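Local structure of aeromonas extracellular serine protease (Aeromonas sobria, 3WQB) at residues A[481-486]-A[551-556]; A[452-457]-A[577-582]; A[27-32]-A[125-130]; A[35-40]-A[133-138]. The protein cleaves peptide bonds following two basic residues, one of them lysine, as a secreted calcium-binding serine protease of the furin-like subtilisin family and a probable virulence factor. The protein carries 1 engineered substitution. One frame throughout, in Å; residues are numbered along the deposited sequence.

How the contacts relate
The contacts form two pairs, each holding a calcium site. Contacts 1 and 2, with centres 6 Å apart, bring three of their four segments onto one ion of the P-domain, while 481-486 backs D553 through H483, and D553 O probably accepts from G456 N at 3.1 Å. Contacts 3 and 4 have centres 10 Å apart: contact 3 binds calcium and contact 4 is buried packing beside it, the K133 side chain about 6 Å from the ion, and A125 O probably accepts from G134 N at 2.9 Å. Segment 125-130 follows helix 115-124, which begins at the predicted catalytic H115. The pairs lie on opposite sides of the chain's centre, centres 45 to 59 Å apart.

Contact 1. Residues A[481-486]-A[551-556]; sequences LDHQRL and VTDVAN. With CA (calcium ion), chain D.
The imidazole of H483 is met at its edge, with D553 OD2 near the ring plane beside NE2 and R485 CA at the rim as well; the guanidinium of R485 likewise turns its edge to A555 O. This is a histidine-carboxylate hydrogen bond beside the P-domain calcium site. H483 NE2 donates to D553 OD2 over 2.8 Å, reaching it from above the carboxylate plane, 42° out of it, with ring and carboxylate 60° apart. H483 ND1 accepts from R485 N at 3.0 Å, so both ring nitrogens are engaged and the rotation of the ring is fixed. H483 thus acts as a second shell, since D553 OD1 and OD2 both bind the calcium ion at 2.5 Å and A555 O joins them at 2.3 Å. The bond from R485 NH2 to A555 O is weak, at 3.3 Å; the guanidinium has its stronger partner in G557 and forms a salt bridge from NE to D488, another calcium ligand. Away from the ion, L481 CD2 and V551 CG1 touch tip to tip at 4.2 Å, near the ends of strands 471-482 and 545-553. D553 OD1 also closes an Asx turn, accepting from A555 N at 3.2 Å nearly along its C-O axis.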
# COMPACT_ATOMS: atom_id res chain seq x y z
N LEU A 481 5.94 -16.26 -16.43
CA LEU A 481 7.22 -16.90 -16.73
C LEU A 481 7.41 -18.10 -15.82
O LEU A 481 6.78 -18.21 -14.77
CB LEU A 481 8.39 -15.90 -16.60
CG LEU A 481 8.66 -15.21 -15.26
CD1 LEU A 481 9.45 -16.13 -14.33
CD2 LEU A 481 9.44 -13.93 -15.50
N ASP A 482 8.29 -19.00 -16.25
CA ASP A 482 8.77 -20.09 -15.39
C ASP A 482 10.21 -19.83 -14.98
O ASP A 482 11.04 -19.46 -15.82
CB ASP A 482 8.71 -21.43 -16.12
CG ASP A 482 7.29 -21.91 -16.35
OD1 ASP A 482 6.36 -21.47 -15.65
OD2 ASP A 482 7.12 -22.77 -17.24
N HIS A 483 10.49 -20.01 -13.70
CA HIS A 483 11.85 -19.90 -13.17
C HIS A 483 11.88 -20.51 -11.78
O HIS A 483 11.00 -20.25 -10.96
CB HIS A 483 12.31 -18.44 -13.12
CG HIS A 483 13.77 -18.28 -12.85
ND1 HIS A 483 14.31 -18.38 -11.59
CD2 HIS A 483 14.80 -18.00 -13.68
CE1 HIS A 483 15.61 -18.20 -11.65
NE2 HIS A 483 15.94 -17.96 -12.91
N GLN A 484 12.91 -21.31 -11.53
CA GLN A 484 13.01 -22.09 -10.30
C GLN A 484 13.46 -21.32 -9.04
O GLN A 484 13.35 -21.84 -7.94
CB GLN A 484 13.92 -23.31 -10.50
CG GLN A 484 13.42 -24.33 -11.50
CD GLN A 484 14.51 -25.31 -11.90
OE1 GLN A 484 15.67 -24.94 -12.06
NE2 GLN A 484 14.13 -26.57 -12.06
N ARG A 485 14.00 -20.12 -9.22
CA ARG A 485 14.39 -19.27 -8.09
C ARG A 485 14.03 -17.81 -8.36
O ARG A 485 14.87 -16.98 -8.72
CB ARG A 485 15.87 -19.45 -7.74
CG ARG A 485 16.27 -18.73 -6.47
CD ARG A 485 17.63 -19.17 -5.93
NE ARG A 485 18.73 -18.61 -6.70
CZ ARG A 485 19.95 -18.39 -6.22
NH1 ARG A 485 20.26 -18.72 -4.96
NH2 ARG A 485 20.88 -17.85 -7.02
N LEU A 486 12.75 -17.50 -8.15
CA LEU A 486 12.19 -16.21 -8.55
C LEU A 486 12.96 -14.96 -8.15
O LEU A 486 13.05 -14.03 -8.95
CB LEU A 486 10.72 -16.09 -8.14
CG LEU A 486 9.73 -16.94 -8.94
CD1 LEU A 486 8.39 -16.99 -8.23
CD2 LEU A 486 9.57 -16.42 -10.37
N VAL A 551 13.90 -9.04 -18.71
CA VAL A 551 13.98 -9.93 -17.55
C VAL A 551 15.36 -10.59 -17.56
O VAL A 551 15.76 -11.15 -18.57
CB VAL A 551 12.89 -11.03 -17.59
CG1 VAL A 551 13.02 -11.98 -16.41
CG2 VAL A 551 11.50 -10.41 -17.64
N THR A 552 16.08 -10.50 -16.44
CA THR A 552 17.42 -11.09 -16.32
C THR A 552 17.53 -11.88 -15.03
O THR A 552 17.08 -11.42 -13.98
CB THR A 552 18.52 -10.01 -16.31
OG1 THR A 552 18.30 -9.06 -17.36
CG2 THR A 552 19.89 -10.64 -16.52
N ASP A 553 18.14 -13.06 -15.10
CA ASP A 553 18.55 -13.80 -13.92
C ASP A 553 19.95 -13.30 -13.54
O ASP A 553 20.89 -13.42 -14.32
CB ASP A 553 18.53 -15.31 -14.24
CG ASP A 553 19.06 -16.19 -13.11
OD1 ASP A 553 19.92 -15.77 -12.30
OD2 ASP A 553 18.63 -17.36 -13.03
N VAL A 554 20.05 -12.69 -12.36
CA VAL A 554 21.26 -11.96 -11.98
C VAL A 554 22.02 -12.59 -10.81
O VAL A 554 22.76 -11.89 -10.11
CB VAL A 554 20.96 -10.45 -11.66
CG1 VAL A 554 20.39 -9.74 -12.89
CG2 VAL A 554 20.05 -10.31 -10.44
N ALA A 555 21.82 -13.88 -10.58
CA ALA A 555 22.51 -14.55 -9.47
C ALA A 555 22.60 -16.05 -9.63
O ALA A 555 21.63 -16.70 -10.00
CB ALA A 555 21.83 -14.22 -8.14
N ASN A 556 23.77 -16.60 -9.30
CA ASN A 556 23.91 -18.04 -9.19
C ASN A 556 24.44 -18.50 -7.83
O ASN A 556 24.57 -19.70 -7.58
CB ASN A 556 24.75 -18.63 -10.34
CG ASN A 556 26.15 -18.07 -10.42
OD1 ASN A 556 26.55 -17.22 -9.62
ND2 ASN A 556 26.90 -18.53 -11.41
CA CA D . 20.05 -18.01 -11.10

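Contact 2. Residues A[452-457]-A[577-582]; sequences IADVGN and RNNRQP. With CA (calcium ion), chain D.
A single water bridges D454 and N579, donating one hydrogen to N579 O at 2.7 Å and the other to D454 OD2 at 2.9 Å. The other carboxylate oxygen, D454 OD1, binds the calcium ion at 2.3 Å, and N579 OD1 does so from across the contact at 2.4 Å. D454 OD1 and N579 OD1 stand 3.5 Å apart without a hydrogen bond, held near each other by the shared metal. D454 has CG anti to its backbone N (chi1 -167°), which sets CG toward 577-582. There the carboxylate meets the side chain of N578, a further calcium ligand, tip to tip, with carboxylate and amide planes 36° apart. The amide of N579 is fixed by its other end: N579 ND2 donates almost straight to Q581 O at 2.8 Å, 173° at the hydrogen, from above that carbonyl plane, which fixes the amide's rotation and probably helps keep OD1 on the ion. Next to the site the two segments pack through backbone and proline ring, I452 O lying 3.4 Å from P582 CA and A453 CA 4.2 Å from P582 CB. Apart from I452, at the end of strand 451-452, which pairs with strand 583-595, both segments are loop. D488, D553 and A555 complete the calcium shell, in which all seven ligand atoms come from the protein. Three carboxylates therefore share one divalent ion; their mutual repulsion is probably offset by the metal, so that calcium would favour holding these loops together.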
# COMPACT_ATOMS: atom_id res chain seq x y z
N ILE A 452 15.37 -17.61 -20.38
CA ILE A 452 16.01 -16.78 -19.37
C ILE A 452 17.18 -17.60 -18.81
O ILE A 452 17.00 -18.42 -17.91
CB ILE A 452 15.04 -16.36 -18.23
CG1 ILE A 452 13.76 -15.71 -18.78
CG2 ILE A 452 15.76 -15.42 -17.25
CD1 ILE A 452 12.61 -15.63 -17.78
N ALA A 453 18.37 -17.38 -19.36
CA ALA A 453 19.54 -18.13 -18.91
C ALA A 453 19.92 -17.75 -17.49
O ALA A 453 19.70 -16.61 -17.06
CB ALA A 453 20.72 -17.89 -19.84
N ASP A 454 20.48 -18.70 -16.75
CA ASP A 454 21.09 -18.39 -15.46
C ASP A 454 22.17 -17.34 -15.69
O ASP A 454 22.84 -17.36 -16.72
CB ASP A 454 21.70 -19.66 -14.87
CG ASP A 454 22.08 -19.53 -13.42
OD1 ASP A 454 21.53 -18.65 -12.71
OD2 ASP A 454 22.93 -20.33 -12.96
N VAL A 455 22.32 -16.40 -14.75
CA VAL A 455 23.35 -15.34 -14.83
C VAL A 455 23.53 -14.82 -16.27
O VAL A 455 24.61 -14.92 -16.86
CB VAL A 455 24.71 -15.75 -14.16
CG1 VAL A 455 24.57 -15.73 -12.65
CG2 VAL A 455 25.24 -17.13 -14.64
N GLY A 456 22.46 -14.25 -16.82
CA GLY A 456 22.43 -13.94 -18.24
C GLY A 456 23.42 -12.88 -18.69
O GLY A 456 23.74 -11.96 -17.94
N ASN A 457 23.91 -13.02 -19.91
CA ASN A 457 24.77 -12.01 -20.51
C ASN A 457 24.05 -10.72 -20.83
O ASN A 457 24.66 -9.65 -20.87
CB ASN A 457 25.43 -12.55 -21.77
CG ASN A 457 26.71 -13.28 -21.48
OD1 ASN A 457 27.54 -12.80 -20.71
ND2 ASN A 457 26.89 -14.43 -22.10
N ARG A 577 18.40 -22.38 -3.26
CA ARG A 577 19.31 -23.05 -4.18
C ARG A 577 19.13 -22.48 -5.58
O ARG A 577 18.01 -22.25 -6.04
CB ARG A 577 19.04 -24.56 -4.18
CG ARG A 577 18.94 -25.17 -2.79
CD ARG A 577 20.27 -25.72 -2.31
NE ARG A 577 20.32 -25.88 -0.86
CZ ARG A 577 19.78 -26.89 -0.18
NH1 ARG A 577 19.12 -27.86 -0.81
NH2 ARG A 577 19.88 -26.92 1.14
N ASN A 578 20.24 -22.21 -6.26
CA ASN A 578 20.18 -21.69 -7.62
C ASN A 578 19.36 -22.57 -8.56
O ASN A 578 19.34 -23.79 -8.44
CB ASN A 578 21.59 -21.49 -8.17
CG ASN A 578 21.60 -20.69 -9.46
OD1 ASN A 578 20.86 -19.72 -9.62
ND2 ASN A 578 22.44 -21.10 -10.40
N ASN A 579 18.65 -21.94 -9.50
CA ASN A 579 17.93 -22.70 -10.53
C ASN A 579 18.89 -23.58 -11.31
O ASN A 579 19.94 -23.12 -11.77
CB ASN A 579 17.16 -21.77 -11.48
CG ASN A 579 18.03 -20.68 -12.07
OD1 ASN A 579 18.56 -19.84 -11.36
ND2 ASN A 579 18.16 -20.69 -13.39
N ARG A 580 18.52 -24.85 -11.45
CA ARG A 580 19.31 -25.83 -12.19
C ARG A 580 19.13 -25.68 -13.71
O ARG A 580 20.03 -26.03 -14.49
CB ARG A 580 18.91 -27.24 -11.75
CG ARG A 580 19.70 -28.36 -12.39
CD ARG A 580 20.56 -29.13 -11.39
NE ARG A 580 21.24 -30.25 -12.04
CZ ARG A 580 20.67 -31.40 -12.39
NH1 ARG A 580 19.38 -31.61 -12.16
NH2 ARG A 580 21.38 -32.34 -12.98
N GLN A 581 17.97 -25.18 -14.12
CA GLN A 581 17.62 -25.02 -15.53
C GLN A 581 17.38 -23.54 -15.85
O GLN A 581 17.07 -22.76 -14.94
CB GLN A 581 16.35 -25.82 -15.85
CG GLN A 581 16.55 -27.31 -16.16
CD GLN A 581 16.82 -28.18 -14.94
OE1 GLN A 581 16.09 -28.14 -13.95
NE2 GLN A 581 17.87 -28.98 -15.02
N PRO A 582 17.52 -23.16 -17.13
CA PRO A 582 17.07 -21.83 -17.53
C PRO A 582 15.58 -21.64 -17.31
O PRO A 582 14.80 -22.60 -17.33
CB PRO A 582 17.39 -21.76 -19.02
CG PRO A 582 17.60 -23.19 -19.45
CD PRO A 582 18.15 -23.88 -18.25
CA CA D . 20.05 -18.01 -11.10
O HOH W 1 21.96 -23.00 -13.58

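Contact 3. Residues A[27-32]-A[125-130]; sequences GANPLQ and AVDNAI. With CA (calcium ion), chain C.
Metal coordination dominates this contact, with N29 from one loop and V126, N128 and I130 from the other meeting on a calcium ion. N29 OD1 and N128 OD1 each bind it at 2.4 Å, while V126 O, at 2.3 Å, and I130 O are backbone ligands; D87 and the carbonyl of T132 complete the site. Hydrogen bonds hold the N29 amide in place from both ends. N29 OD1, besides binding the ion, accepts from N128 N at 3.0 Å, nearly straight at 175° but tilted from the carbonyl plane. N29 ND2 uses both hydrogens, one for D127 OD1 at 2.8 Å and one for Q32 OE1 at 2.9 Å, which lies in the amide plane. The amide of N29 and the carboxylate of D127 are turned 31° against each other. Within the binding loop, I130 N donates to N128 OD1 at 3.1 Å, an Asx turn whose donor stands above the carbonyl plane. A water accepts from A28 N and donates to D127 OD1 and N128 O, adding a water bridge. Packing and a CA-H...O contact complete it: P30, in a type I turn from N29 to Q32, sets CD against A129 O at 3.3 Å, and A129 CA meets A28 O at 3.5 Å. A side-chain amide oxygen from near the chain's N-terminus, joining a calcium loop of backbone carbonyls and an asparagine just after the helix that starts at the predicted catalytic histidine, is characteristic of the strong calcium site of subtilisins.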
# COMPACT_ATOMS: atom_id res chain seq x y z
N GLY A 27 -2.45 27.35 16.79
CA GLY A 27 -3.12 26.34 17.60
C GLY A 27 -2.61 26.26 19.02
O GLY A 27 -1.48 26.65 19.33
N ALA A 28 -3.46 25.71 19.88
CA ALA A 28 -3.21 25.62 21.31
C ALA A 28 -3.21 24.17 21.77
O ALA A 28 -3.43 23.89 22.94
CB ALA A 28 -4.25 26.43 22.09
N ASN A 29 -2.96 23.24 20.85
CA ASN A 29 -2.84 21.83 21.21
C ASN A 29 -1.48 21.62 21.87
O ASN A 29 -0.45 21.88 21.25
CB ASN A 29 -2.98 20.96 19.96
CG ASN A 29 -4.25 21.26 19.20
OD1 ASN A 29 -5.30 20.70 19.50
ND2 ASN A 29 -4.16 22.15 18.21
N PRO A 30 -1.46 21.17 23.13
CA PRO A 30 -0.20 21.15 23.87
C PRO A 30 0.91 20.29 23.26
O PRO A 30 2.09 20.56 23.51
CB PRO A 30 -0.60 20.65 25.26
CG PRO A 30 -2.03 21.08 25.39
CD PRO A 30 -2.60 20.85 24.01
N LEU A 31 0.56 19.29 22.46
CA LEU A 31 1.58 18.40 21.89
C LEU A 31 1.97 18.74 20.46
O LEU A 31 2.83 18.06 19.87
CB LEU A 31 1.13 16.93 21.97
CG LEU A 31 0.72 16.41 23.35
CD1 LEU A 31 0.21 14.98 23.19
CD2 LEU A 31 1.88 16.45 24.33
N GLN A 32 1.37 19.77 19.87
CA GLN A 32 1.60 20.02 18.44
C GLN A 32 3.03 20.38 18.09
O GLN A 32 3.49 20.09 16.98
CB GLN A 32 0.60 21.03 17.87
CG GLN A 32 0.80 22.48 18.28
CD GLN A 32 -0.25 23.37 17.66
OE1 GLN A 32 -1.44 23.21 17.92
NE2 GLN A 32 0.17 24.29 16.81
N ALA A 125 -6.96 14.75 14.28
CA ALA A 125 -7.08 15.13 15.70
C ALA A 125 -7.64 16.55 15.76
O ALA A 125 -7.26 17.42 14.97
CB ALA A 125 -5.74 15.02 16.42
N VAL A 126 -8.55 16.76 16.70
CA VAL A 126 -9.29 18.01 16.79
C VAL A 126 -8.37 19.18 17.17
O VAL A 126 -7.46 19.03 17.99
CB VAL A 126 -10.47 17.87 17.79
CG1 VAL A 126 -11.23 19.18 17.97
CG2 VAL A 126 -11.41 16.78 17.30
N ASP A 127 -8.60 20.33 16.53
CA ASP A 127 -7.87 21.54 16.86
C ASP A 127 -8.54 22.23 18.05
O ASP A 127 -9.59 22.85 17.91
CB ASP A 127 -7.85 22.47 15.65
CG ASP A 127 -6.92 23.64 15.82
OD1 ASP A 127 -6.02 23.59 16.69
OD2 ASP A 127 -7.07 24.62 15.06
N ASN A 128 -7.94 22.07 19.22
CA ASN A 128 -8.53 22.55 20.46
C ASN A 128 -7.41 22.84 21.47
O ASN A 128 -6.32 23.26 21.07
CB ASN A 128 -9.56 21.53 20.98
CG ASN A 128 -8.99 20.13 21.09
OD1 ASN A 128 -7.77 19.95 21.08
ND2 ASN A 128 -9.87 19.13 21.18
N ALA A 129 -7.66 22.62 22.76
CA ALA A 129 -6.65 22.90 23.78
C ALA A 129 -6.07 21.64 24.42
O ALA A 129 -5.40 21.70 25.46
CB ALA A 129 -7.21 23.84 24.85
N ILE A 130 -6.34 20.49 23.80
CA ILE A 130 -5.82 19.21 24.29
C ILE A 130 -5.06 18.46 23.20
O ILE A 130 -5.28 18.68 22.01
CB ILE A 130 -6.92 18.29 24.89
CG1 ILE A 130 -7.98 17.94 23.84
CG2 ILE A 130 -7.56 18.96 26.12
CD1 ILE A 130 -8.92 16.81 24.26
CA CA C . -6.25 18.54 19.88
O HOH W 2 -6.09 25.01 18.96

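Contact 4. Residues A[35-40]-A[133-138]; sequences QWYLLN and KGIAPR
With CG anti to its carbonyl carbon (chi1 -64°) and the chain extended beyond it, Q35 delivers its amide to the backbone of K133, while L38, with CG set the same way, sends its two methyls to K133 and I135. The amide grips one residue twice: Q35 OE1 accepts from K133 N at 2.8 Å, almost straight at 172°, and Q35 NE2 donates to K133 O, also at 2.8 Å, from a position tilted 35° out of that carbonyl plane. The second hydrogen of Q35 NE2 goes to Y37 OH at 2.9 Å, and that hydroxyl is bonded in turn to V294 O, so the buried amide has all its polar atoms engaged. Q35 CB also lies over one face of the Y37 ring, toward its rim. L38 CD1 lies 3.5 Å from K133 O, and L38 CD2 packs on I135 CG1 at 3.7 Å, the two side chains crossing obliquely. I135 CG1 also approaches the edge of Y37 at CE2, 4.3 Å away. K133 runs extended in the other direction, its NZ bonded to P26 O. The contact is interior packing of the subtilisin domain: backbone bonds tie I135 to I122 in the last turn of helix 115-124 and G134 to A125 just after it, I135 rests on L348 of helix 335-352, and Y37 packs against strands 277-282 and 293-296.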
# COMPACT_ATOMS: atom_id res chain seq x y z
N GLN A 35 4.85 17.29 17.11
CA GLN A 35 4.44 16.63 15.86
C GLN A 35 5.35 17.16 14.74
O GLN A 35 4.99 18.09 14.01
CB GLN A 35 2.97 16.93 15.55
CG GLN A 35 1.99 16.37 16.57
CD GLN A 35 0.58 16.83 16.29
OE1 GLN A 35 0.06 17.74 16.95
NE2 GLN A 35 -0.05 16.22 15.29
N TRP A 36 6.53 16.58 14.62
CA TRP A 36 7.52 17.05 13.65
C TRP A 36 7.00 16.91 12.23
O TRP A 36 7.50 17.58 11.33
CB TRP A 36 8.86 16.30 13.80
CG TRP A 36 8.72 14.83 13.53
CD1 TRP A 36 8.43 13.86 14.45
CD2 TRP A 36 8.81 14.16 12.26
NE1 TRP A 36 8.35 12.63 13.84
CE2 TRP A 36 8.58 12.78 12.50
CE3 TRP A 36 9.08 14.59 10.96
CZ2 TRP A 36 8.59 11.83 11.47
CZ3 TRP A 36 9.10 13.64 9.93
CH2 TRP A 36 8.87 12.27 10.20
N TYR A 37 6.05 16.02 12.03
CA TYR A 37 5.50 15.80 10.70
C TYR A 37 4.66 16.98 10.21
O TYR A 37 4.57 17.22 9.00
CB TYR A 37 4.74 14.48 10.62
CG TYR A 37 3.63 14.27 11.62
CD1 TYR A 37 3.89 13.72 12.88
CD2 TYR A 37 2.31 14.55 11.29
CE1 TYR A 37 2.85 13.47 13.79
CE2 TYR A 37 1.27 14.32 12.19
CZ TYR A 37 1.55 13.78 13.44
OH TYR A 37 0.53 13.53 14.32
N LEU A 38 4.08 17.73 11.14
CA LEU A 38 3.39 18.97 10.78
C LEU A 38 4.41 20.05 10.43
O LEU A 38 4.27 20.76 9.43
CB LEU A 38 2.51 19.48 11.93
CG LEU A 38 1.38 18.59 12.45
CD1 LEU A 38 0.66 19.32 13.56
CD2 LEU A 38 0.42 18.24 11.31
N LEU A 39 5.43 20.18 11.28
CA LEU A 39 6.48 21.18 11.12
C LEU A 39 7.68 20.64 11.89
O LEU A 39 7.63 20.45 13.12
CB LEU A 39 6.03 22.54 11.67
CG LEU A 39 6.88 23.78 11.36
CD1 LEU A 39 6.09 25.04 11.63
CD2 LEU A 39 8.16 23.81 12.18
N ASN A 40 8.74 20.36 11.15
CA ASN A 40 9.94 19.74 11.70
C ASN A 40 10.97 20.82 11.98
O ASN A 40 11.56 21.38 11.05
CB ASN A 40 10.49 18.73 10.69
CG ASN A 40 11.67 17.93 11.23
OD1 ASN A 40 12.34 18.32 12.19
ND2 ASN A 40 11.92 16.79 10.59
N LYS A 133 -2.70 18.17 17.04
CA LYS A 133 -3.45 18.82 15.97
C LYS A 133 -3.37 17.94 14.73
O LYS A 133 -2.29 17.58 14.29
CB LYS A 133 -2.85 20.20 15.66
CG LYS A 133 -3.71 21.07 14.74
CD LYS A 133 -2.97 22.36 14.35
CE LYS A 133 -3.89 23.33 13.62
NZ LYS A 133 -3.15 24.51 13.07
N GLY A 134 -4.52 17.58 14.17
CA GLY A 134 -4.52 16.81 12.93
C GLY A 134 -3.90 17.58 11.77
O GLY A 134 -3.84 18.82 11.78
N ILE A 135 -3.44 16.85 10.76
CA ILE A 135 -3.02 17.47 9.51
C ILE A 135 -4.20 18.24 8.90
O ILE A 135 -4.03 19.36 8.40
CB ILE A 135 -2.55 16.39 8.54
CG1 ILE A 135 -1.21 15.82 9.00
CG2 ILE A 135 -2.41 16.91 7.11
CD1 ILE A 135 -0.89 14.48 8.34
N ALA A 136 -5.38 17.62 8.96
CA ALA A 136 -6.61 18.16 8.40
C ALA A 136 -7.65 18.12 9.53
O ALA A 136 -8.57 17.28 9.53
CB ALA A 136 -7.05 17.32 7.21
N PRO A 137 -7.51 19.03 10.51
CA PRO A 137 -8.28 18.92 11.75
C PRO A 137 -9.76 19.27 11.63
O PRO A 137 -10.49 19.19 12.62
CB PRO A 137 -7.56 19.89 12.69
CG PRO A 137 -6.99 20.92 11.80
CD PRO A 137 -6.61 20.20 10.52
N ARG A 138 -10.20 19.62 10.43
CA ARG A 138 -11.63 19.82 10.20
C ARG A 138 -12.25 18.73 9.32
O ARG A 138 -13.45 18.77 9.01
CB ARG A 138 -11.92 21.23 9.66
CG ARG A 138 -11.56 22.35 10.64
CD ARG A 138 -12.02 23.71 10.13
NE ARG A 138 -13.47 23.76 10.02
CZ ARG A 138 -14.16 24.61 9.24
NH1 ARG A 138 -13.53 25.50 8.49
NH2 ARG A 138 -15.48 24.54 9.22